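Local coordinates for transcriptional regulatory protein (Chlamydia trachomatis, PDB 3Q7R) that probably acts as a global activator of transcription, binding a recognition element in its own promoter and so probably promoting its own expression, at residues Asp90-Arg94 with Gly95-Leu99; Ile65-Pro68 with Lys69-Gly73; Ser110-Ser113 with Leu114-Gln118. All coordinates share one frame; numbering follows the deposited sequence. Where two conformers were deposited one is given.

Contact 1 (Asp90-Arg94 with Gly95-Leu99); sequences DLLDR and GFWYL
Leu91 and Leu92 both give a backbone oxygen to the residues that end helix 85-93, forming a Schellman motif. Leu91 O takes Phe96 N at 2.9 Å, and its side chain spreads over two rings, CD1 lying 3.9 Å from Tyr98 CD2 while CD2 meets Phe96. Leu92 O receives Gly95 N at 3.0 Å, completing the pair of bonds back into the last turn. With CG anti to the carbonyl carbon (chi1 -66°), the Leu92 side chain reaches two ring edges: CG is 3.6 Å from Tyr98 CE2, and CD2 is 3.6 Å from Trp97 CE3. Asp93 turns outward, where OD1 is hydrogen-bonded to Ser110 of the second subunit. Arg94 is followed by the turn itself, marked by the positive phi of Gly95 (97°). The motif closes the beta-alpha-beta crossover from strand 75-80 to strand 97-100. Bent at chi3, the Arg94 chain carries its NH1 to Asp90 OD2, a 3.0 Å salt bridge. Phe96 CE2 lies over one face of the Arg94 guanidinium, the two planes 77° apart, with Arg94 NH2 3.8 Å from Phe96 CE2.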
loop_
_atom_site.group_PDB
_atom_site.type_symbol
_atom_site.label_atom_id
_atom_site.label_comp_id
_atom_site.label_asym_id
_atom_site.label_seq_id
_atom_site.Cartn_x
_atom_site.Cartn_y
_atom_site.Cartn_z
ATOM N N ASP A 90 8.252 10.032 3.660
ATOM C CA ASP A 90 9.296 10.041 2.609
ATOM C C ASP A 90 9.066 8.944 1.542
ATOM O O ASP A 90 9.164 9.225 0.324
ATOM C CB ASP A 90 10.687 9.893 3.257
ATOM C CG ASP A 90 11.806 9.841 2.242
ATOM O OD1 ASP A 90 12.097 10.885 1.633
ATOM O OD2 ASP A 90 12.388 8.750 2.089
ATOM N N LEU A 91 8.660 7.740 2.001
ATOM C CA LEU A 91 8.378 6.654 1.038
ATOM C C LEU A 91 7.233 7.040 0.126
ATOM O O LEU A 91 7.331 6.913 -1.116
ATOM C CB LEU A 91 7.998 5.336 1.724
ATOM C CG LEU A 91 9.206 4.557 2.264
ATOM C CD1 LEU A 91 8.684 3.406 3.150
ATOM C CD2 LEU A 91 10.141 3.996 1.126
ATOM N N LEU A 92 6.159 7.543 0.718
ATOM C CA LEU A 92 4.967 7.843 -0.075
ATOM C C LEU A 92 5.277 8.973 -1.084
ATOM O O LEU A 92 4.857 8.942 -2.253
ATOM C CB LEU A 92 3.831 8.252 0.842
ATOM C CG LEU A 92 3.343 7.107 1.768
ATOM C CD1 LEU A 92 2.483 7.723 2.920
ATOM C CD2 LEU A 92 2.521 6.029 0.987
ATOM N N ASP A 93 6.017 9.965 -0.609
ATOM C CA ASP A 93 6.329 11.110 -1.467
ATOM C C ASP A 93 7.286 10.715 -2.598
ATOM O O ASP A 93 7.278 11.362 -3.665
ATOM C CB ASP A 93 6.968 12.243 -0.649
ATOM C CG ASP A 93 5.953 13.004 0.228
ATOM O OD1 ASP A 93 4.748 12.743 0.120
ATOM O OD2 ASP A 93 6.428 13.890 0.999
ATOM N N ARG A 94 8.088 9.675 -2.385
ATOM C CA ARG A 94 8.972 9.156 -3.412
ATOM C C ARG A 94 8.266 8.180 -4.366
ATOM O O ARG A 94 8.901 7.683 -5.283
ATOM C CB ARG A 94 10.202 8.461 -2.771
ATOM C CG ARG A 94 11.203 9.479 -2.150
ATOM C CD ARG A 94 12.087 8.772 -1.057
ATOM N NE ARG A 94 12.849 7.724 -1.658
ATOM C CZ ARG A 94 13.394 6.690 -1.036
ATOM N NH1 ARG A 94 13.271 6.445 0.304
ATOM N NH2 ARG A 94 14.074 5.844 -1.769
ATOM N N GLY A 95 6.983 7.898 -4.125
ATOM C CA GLY A 95 6.205 7.024 -4.997
ATOM C C GLY A 95 6.070 5.594 -4.581
ATOM O O GLY A 95 5.535 4.772 -5.351
ATOM N N PHE A 96 6.456 5.282 -3.345
ATOM C CA PHE A 96 6.410 3.887 -2.896
ATOM C C PHE A 96 5.296 3.649 -1.856
ATOM O O PHE A 96 5.336 4.217 -0.750
ATOM C CB PHE A 96 7.722 3.544 -2.189
ATOM C CG PHE A 96 8.929 3.689 -3.082
ATOM C CD1 PHE A 96 9.160 2.776 -4.097
ATOM C CD2 PHE A 96 9.851 4.721 -2.879
ATOM C CE1 PHE A 96 10.310 2.909 -4.921
ATOM C CE2 PHE A 96 10.986 4.831 -3.704
ATOM C CZ PHE A 96 11.179 3.922 -4.745
ATOM N N TRP A 97 4.406 2.724 -2.188
ATOM C CA TRP A 97 3.512 2.175 -1.202
ATOM C C TRP A 97 4.287 1.133 -0.362
ATOM O O TRP A 97 5.352 0.649 -0.785
ATOM C CB TRP A 97 2.266 1.538 -1.903
ATOM C CG TRP A 97 1.217 1.007 -0.957
ATOM C CD1 TRP A 97 0.703 -0.270 -0.913
ATOM C CD2 TRP A 97 0.544 1.730 0.072
ATOM N NE1 TRP A 97 -0.244 -0.384 0.101
ATOM C CE2 TRP A 97 -0.372 0.824 0.716
ATOM C CE3 TRP A 97 0.619 3.040 0.517
ATOM C CZ2 TRP A 97 -1.172 1.196 1.786
ATOM C CZ3 TRP A 97 -0.215 3.424 1.610
ATOM C CH2 TRP A 97 -1.084 2.488 2.224
ATOM N N TYR A 98 3.750 0.772 0.810
ATOM C CA TYR A 98 4.540 -0.086 1.717
ATOM C C TYR A 98 3.627 -0.882 2.633
ATOM O O TYR A 98 2.438 -0.537 2.776
ATOM C CB TYR A 98 5.529 0.734 2.623
ATOM C CG TYR A 98 4.832 1.803 3.437
ATOM C CD1 TYR A 98 4.211 1.500 4.621
ATOM C CD2 TYR A 98 4.797 3.128 2.973
ATOM C CE1 TYR A 98 3.560 2.506 5.367
ATOM C CE2 TYR A 98 4.151 4.131 3.683
ATOM C CZ TYR A 98 3.513 3.808 4.843
ATOM O OH TYR A 98 2.837 4.793 5.589
ATOM N N LEU A 99 4.167 -1.969 3.168
ATOM C CA LEU A 99 3.556 -2.726 4.272
ATOM C C LEU A 99 4.526 -2.608 5.428
ATOM O O LEU A 99 5.760 -2.651 5.202
ATOM C CB LEU A 99 3.448 -4.226 3.940
ATOM C CG LEU A 99 2.544 -4.559 2.753
ATOM C CD1 LEU A 99 2.642 -6.040 2.370
ATOM C CD2 LEU A 99 1.121 -4.205 3.179
#

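Contact 2 (Ile65-Pro68 with Lys69-Gly73); sequences IRSP and KSLEG
A type I beta turn from Pro68 to Leu71 folds this surface loop between strands 51-57 and 75-80, a position where canonical receiver domains carry a helix; no regular helix or strand forms here. The evidence for the turn is the closeness of its ends, Pro68 CA lying 5.3 Å from Leu71 CA, with Lys69 near helical backbone angles (phi -61°). Across the turn Pro68 O and Leu71 N are 3.5 Å apart, and Leu71 N makes a weak bond to Lys69 O at 3.2 Å. Apolar side chains also meet across the turn. Leu71 holds CG anti to its own backbone nitrogen (chi1 179°), which turns its branched end back toward the preceding residues: CD1 comes to 4.0 Å from Pro68 CD, the two side chains crossing at about a right angle, while CD2 reaches Ser67 OG at 4.1 Å. Lower on the same side chain, Leu71 CB rests 3.5 Å from Pro68 O. Lys69 NZ stands 4.9 Å from Arg66 NH2, like charges near each other but not touching. Several of these residues also meet crystal neighbours, and the conformation may owe something to that packing. The turn's approach from Ile65 to Ser67 lies along the end of helix 85-93: Arg66 NH2 bonds Asp93 O, Ile65 O accepts from Arg94, and Ser67 pairs by its backbone with Arg94 before the chain runs on to strand 75-80.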
loop_
_atom_site.group_PDB
_atom_site.type_symbol
_atom_site.label_atom_id
_atom_site.label_comp_id
_atom_site.label_asym_id
_atom_site.label_seq_id
_atom_site.Cartn_x
_atom_site.Cartn_y
_atom_site.Cartn_z
ATOM N N ILE A 65 16.431 6.816 -4.464
ATOM C CA ILE A 65 15.641 6.497 -5.647
ATOM C C ILE A 65 14.137 6.796 -5.534
ATOM O O ILE A 65 13.585 6.994 -4.476
ATOM C CB ILE A 65 15.848 5.024 -6.117
ATOM C CG1 ILE A 65 15.217 4.069 -5.124
ATOM C CG2 ILE A 65 17.396 4.796 -6.377
ATOM C CD1 ILE A 65 15.043 2.572 -5.735
ATOM N N ARG A 66 13.475 6.894 -6.676
ATOM C CA ARG A 66 12.056 7.221 -6.687
ATOM C C ARG A 66 11.303 6.299 -7.633
ATOM O O ARG A 66 11.891 5.691 -8.529
ATOM C CB ARG A 66 11.790 8.638 -7.341
ATOM C CG ARG A 66 12.430 9.810 -6.678
ATOM C CD ARG A 66 12.062 11.113 -7.415
ATOM N NE ARG A 66 10.657 11.381 -7.307
ATOM C CZ ARG A 66 10.086 11.757 -6.161
ATOM N NH1 ARG A 66 10.843 11.873 -5.075
ATOM N NH2 ARG A 66 8.764 11.989 -6.110
ATOM N N SER A 67 9.981 6.203 -7.435
ATOM C CA SER A 67 9.095 5.548 -8.380
ATOM C C SER A 67 8.218 6.670 -8.977
ATOM O O SER A 67 7.253 7.150 -8.351
ATOM C CB SER A 67 8.208 4.495 -7.685
ATOM O OG SER A 67 7.457 3.732 -8.660
ATOM N N PRO A 68 8.582 7.137 -10.202
ATOM C CA PRO A 68 7.976 8.365 -10.719
ATOM C C PRO A 68 6.533 8.225 -11.214
ATOM O O PRO A 68 6.049 7.117 -11.422
ATOM C CB PRO A 68 8.897 8.739 -11.894
ATOM C CG PRO A 68 9.371 7.371 -12.426
ATOM C CD PRO A 68 9.618 6.570 -11.115
ATOM N N LYS A 69 5.859 9.356 -11.386
ATOM C CA LYS A 69 4.481 9.334 -11.845
ATOM C C LYS A 69 4.281 8.715 -13.223
ATOM O O LYS A 69 3.361 7.924 -13.399
ATOM C CB LYS A 69 3.920 10.766 -11.826
ATOM C CG LYS A 69 3.969 11.345 -10.430
ATOM C CD LYS A 69 3.231 12.681 -10.347
ATOM C CE LYS A 69 3.213 13.212 -8.908
ATOM N NZ LYS A 69 4.602 13.336 -8.384
ATOM N N SER A 70 5.166 9.024 -14.173
ATOM C CA SER A 70 4.999 8.528 -15.534
ATOM C C SER A 70 5.826 7.255 -15.769
ATOM O O SER A 70 6.552 7.114 -16.730
ATOM C CB SER A 70 5.447 9.618 -16.494
ATOM O OG SER A 70 4.461 10.657 -16.478
ATOM N N LEU A 71 5.760 6.372 -14.789
ATOM C CA LEU A 71 6.592 5.176 -14.686
ATOM C C LEU A 71 6.564 4.326 -15.947
ATOM O O LEU A 71 5.477 4.031 -16.462
ATOM C CB LEU A 71 6.029 4.328 -13.548
ATOM C CG LEU A 71 6.773 3.016 -13.319
ATOM C CD1 LEU A 71 8.216 3.301 -12.906
ATOM C CD2 LEU A 71 6.036 2.237 -12.185
ATOM N N GLU A 72 7.748 3.983 -16.443
ATOM C CA GLU A 72 7.895 3.034 -17.537
ATOM C C GLU A 72 8.632 1.749 -17.109
ATOM O O GLU A 72 8.800 0.817 -17.930
ATOM C CB GLU A 72 8.697 3.627 -18.708
ATOM C CG GLU A 72 7.964 4.792 -19.314
ATOM C CD GLU A 72 6.765 4.358 -20.180
ATOM O OE1 GLU A 72 6.628 3.137 -20.447
ATOM O OE2 GLU A 72 6.001 5.248 -20.636
ATOM N N GLY A 73 9.090 1.715 -15.861
ATOM C CA GLY A 73 9.788 0.562 -15.338
ATOM C C GLY A 73 8.876 -0.269 -14.414
ATOM O O GLY A 73 7.684 -0.105 -14.435
#

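Contact 3 (Ser110-Ser113 with Leu114-Gln118); sequences SAIS and LFLSQ
Ile112 lies alongside Leu116 one turn farther on, its CG2 branch meeting Leu116 CD1 at 4.1 Å, with both side chains pointing the same way. Leu116 keeps CG beside its backbone nitrogen (chi1 -74°), and this places CG 3.6 Å from Ile112 O. That oxygen also accepts Leu116 N at 3.0 Å in a nearly straight bond, 168° at the hydrogen, so the apolar pair and the backbone bond bind the same two residues. The neighbouring rungs are of the same kind: Ser110 O receives Leu114 N at 2.9 Å and Ala111 O receives Phe115 N at 2.9 Å. Next, Ser117 N bonds Ser113 O at 3.1 Å, and Gln118 N reaches Leu114 O at 3.0 Å. The helix therefore keeps its alpha pattern of bonds from each residue to the fourth before it up to Gln118. The CB of Phe115 sits 3.3 Å from Ala111 O, and its ring goes on to the sheet and to the other subunit, meeting Trp97 of that chain edge-to-face. Ile112 and Leu116 pack on Val15 of strand 13-18, and Leu116 and Phe115 also on Leu53 of strand 51-57. Ser110, Leu114, Phe115 and Gln118 face the second subunit, where Gln118 OE1 accepts a hydrogen bond from Trp97 NE1 of that chain. One face on the parallel sheet and another on a partner is the arrangement of the last helix in a CheY-like receiver domain that dimerises, as in the OmpR/PhoB subfamily.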
loop_
_atom_site.group_PDB
_atom_site.type_symbol
_atom_site.label_atom_id
_atom_site.label_comp_id
_atom_site.label_asym_id
_atom_site.label_seq_id
_atom_site.Cartn_x
_atom_site.Cartn_y
_atom_site.Cartn_z
ATOM N N SER A 110 -1.340 -11.927 -0.524
ATOM C CA SER A 110 -2.534 -11.145 -0.819
ATOM C C SER A 110 -2.182 -9.765 -1.349
ATOM O O SER A 110 -2.873 -9.229 -2.219
ATOM C CB SER A 110 -3.461 -11.048 0.408
ATOM O OG SER A 110 -4.017 -12.338 0.705
ATOM N N ALA A 111 -1.115 -9.188 -0.802
ATOM C CA ALA A 111 -0.714 -7.860 -1.213
ATOM C C ALA A 111 -0.177 -7.868 -2.638
ATOM O O ALA A 111 -0.455 -6.952 -3.397
ATOM C CB ALA A 111 0.361 -7.320 -0.257
ATOM N N ILE A 112 0.691 -8.830 -2.953
ATOM C CA ILE A 112 1.213 -8.961 -4.308
ATOM C C ILE A 112 0.058 -9.143 -5.286
ATOM O O ILE A 112 0.005 -8.511 -6.347
ATOM C CB ILE A 112 2.164 -10.189 -4.358
ATOM C CG1 ILE A 112 3.479 -9.874 -3.650
ATOM C CG2 ILE A 112 2.387 -10.671 -5.800
ATOM C CD1 ILE A 112 4.327 -11.183 -3.401
ATOM N N SER A 113 -0.897 -9.977 -4.914
ATOM C CA SER A 113 -2.053 -10.233 -5.785
ATOM C C SER A 113 -2.908 -8.976 -5.995
ATOM O O SER A 113 -3.378 -8.698 -7.109
ATOM C CB SER A 113 -2.894 -11.389 -5.225
ATOM O OG SER A 113 -2.118 -12.572 -5.141
ATOM N N LEU A 114 -3.121 -8.211 -4.933
ATOM C CA LEU A 114 -3.917 -6.985 -5.047
ATOM C C LEU A 114 -3.158 -5.958 -5.882
ATOM O O LEU A 114 -3.743 -5.316 -6.757
ATOM C CB LEU A 114 -4.236 -6.395 -3.673
ATOM C CG LEU A 114 -4.978 -5.050 -3.686
ATOM C CD1 LEU A 114 -6.316 -5.135 -4.440
ATOM C CD2 LEU A 114 -5.246 -4.595 -2.253
ATOM N N PHE A 115 -1.869 -5.779 -5.597
ATOM C CA PHE A 115 -1.103 -4.752 -6.287
ATOM C C PHE A 115 -1.105 -4.989 -7.789
ATOM O O PHE A 115 -1.346 -4.072 -8.590
ATOM C CB PHE A 115 0.336 -4.750 -5.746
ATOM C CG PHE A 115 1.116 -3.515 -6.117
ATOM C CD1 PHE A 115 1.495 -2.623 -5.137
ATOM C CD2 PHE A 115 1.448 -3.248 -7.433
ATOM C CE1 PHE A 115 2.213 -1.455 -5.467
ATOM C CE2 PHE A 115 2.141 -2.080 -7.762
ATOM C CZ PHE A 115 2.510 -1.192 -6.793
ATOM N N LEU A 116 -0.827 -6.231 -8.179
ATOM C CA LEU A 116 -0.756 -6.560 -9.605
ATOM C C LEU A 116 -2.120 -6.556 -10.279
ATOM O O LEU A 116 -2.190 -6.378 -11.489
ATOM C CB LEU A 116 -0.034 -7.904 -9.810
ATOM C CG LEU A 116 1.478 -7.806 -9.585
ATOM C CD1 LEU A 116 2.125 -9.172 -9.579
ATOM C CD2 LEU A 116 2.082 -6.883 -10.635
ATOM N N SER A 117 -3.209 -6.731 -9.524
ATOM C CA SER A 117 -4.539 -6.702 -10.143
ATOM C C SER A 117 -4.969 -5.255 -10.398
ATOM O O SER A 117 -5.639 -4.967 -11.386
ATOM C CB SER A 117 -5.573 -7.447 -9.285
ATOM O OG SER A 117 -5.883 -6.743 -8.102
ATOM N N GLN A 118 -4.545 -4.346 -9.528
ATOM C CA GLN A 118 -4.892 -2.935 -9.635
ATOM C C GLN A 118 -4.037 -2.167 -10.655
ATOM O O GLN A 118 -4.511 -1.202 -11.251
ATOM C CB GLN A 118 -4.701 -2.267 -8.276
ATOM C CG GLN A 118 -5.767 -2.547 -7.227
ATOM C CD GLN A 118 -5.479 -1.747 -5.971
ATOM O OE1 GLN A 118 -4.384 -1.178 -5.842
ATOM N NE2 GLN A 118 -6.451 -1.670 -5.057
#

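Contacts 1 and 2 touch directly, their centres 12 Å apart: besides the polar bonds between loop 65-73 and the helix end, Gly95 O packs 3.6 Å from Ser67 CB. Contact 3 is centred 16 Å from contact 1 and meets it through Leu99 CD1 and Ala111 CB at 3.7 Å, whereas contacts 2 and 3 stay about 7 Å apart at their nearest atoms. Contacts 1 and 3 both lie at the interface of the two-chain assembly, where residues 90-98 of one copy meet residues of 110-118 of the other. A bound 1,2-ethanediol, probably from the crystallisation liquor, lies about 4 Å from the Tyr98 side chain.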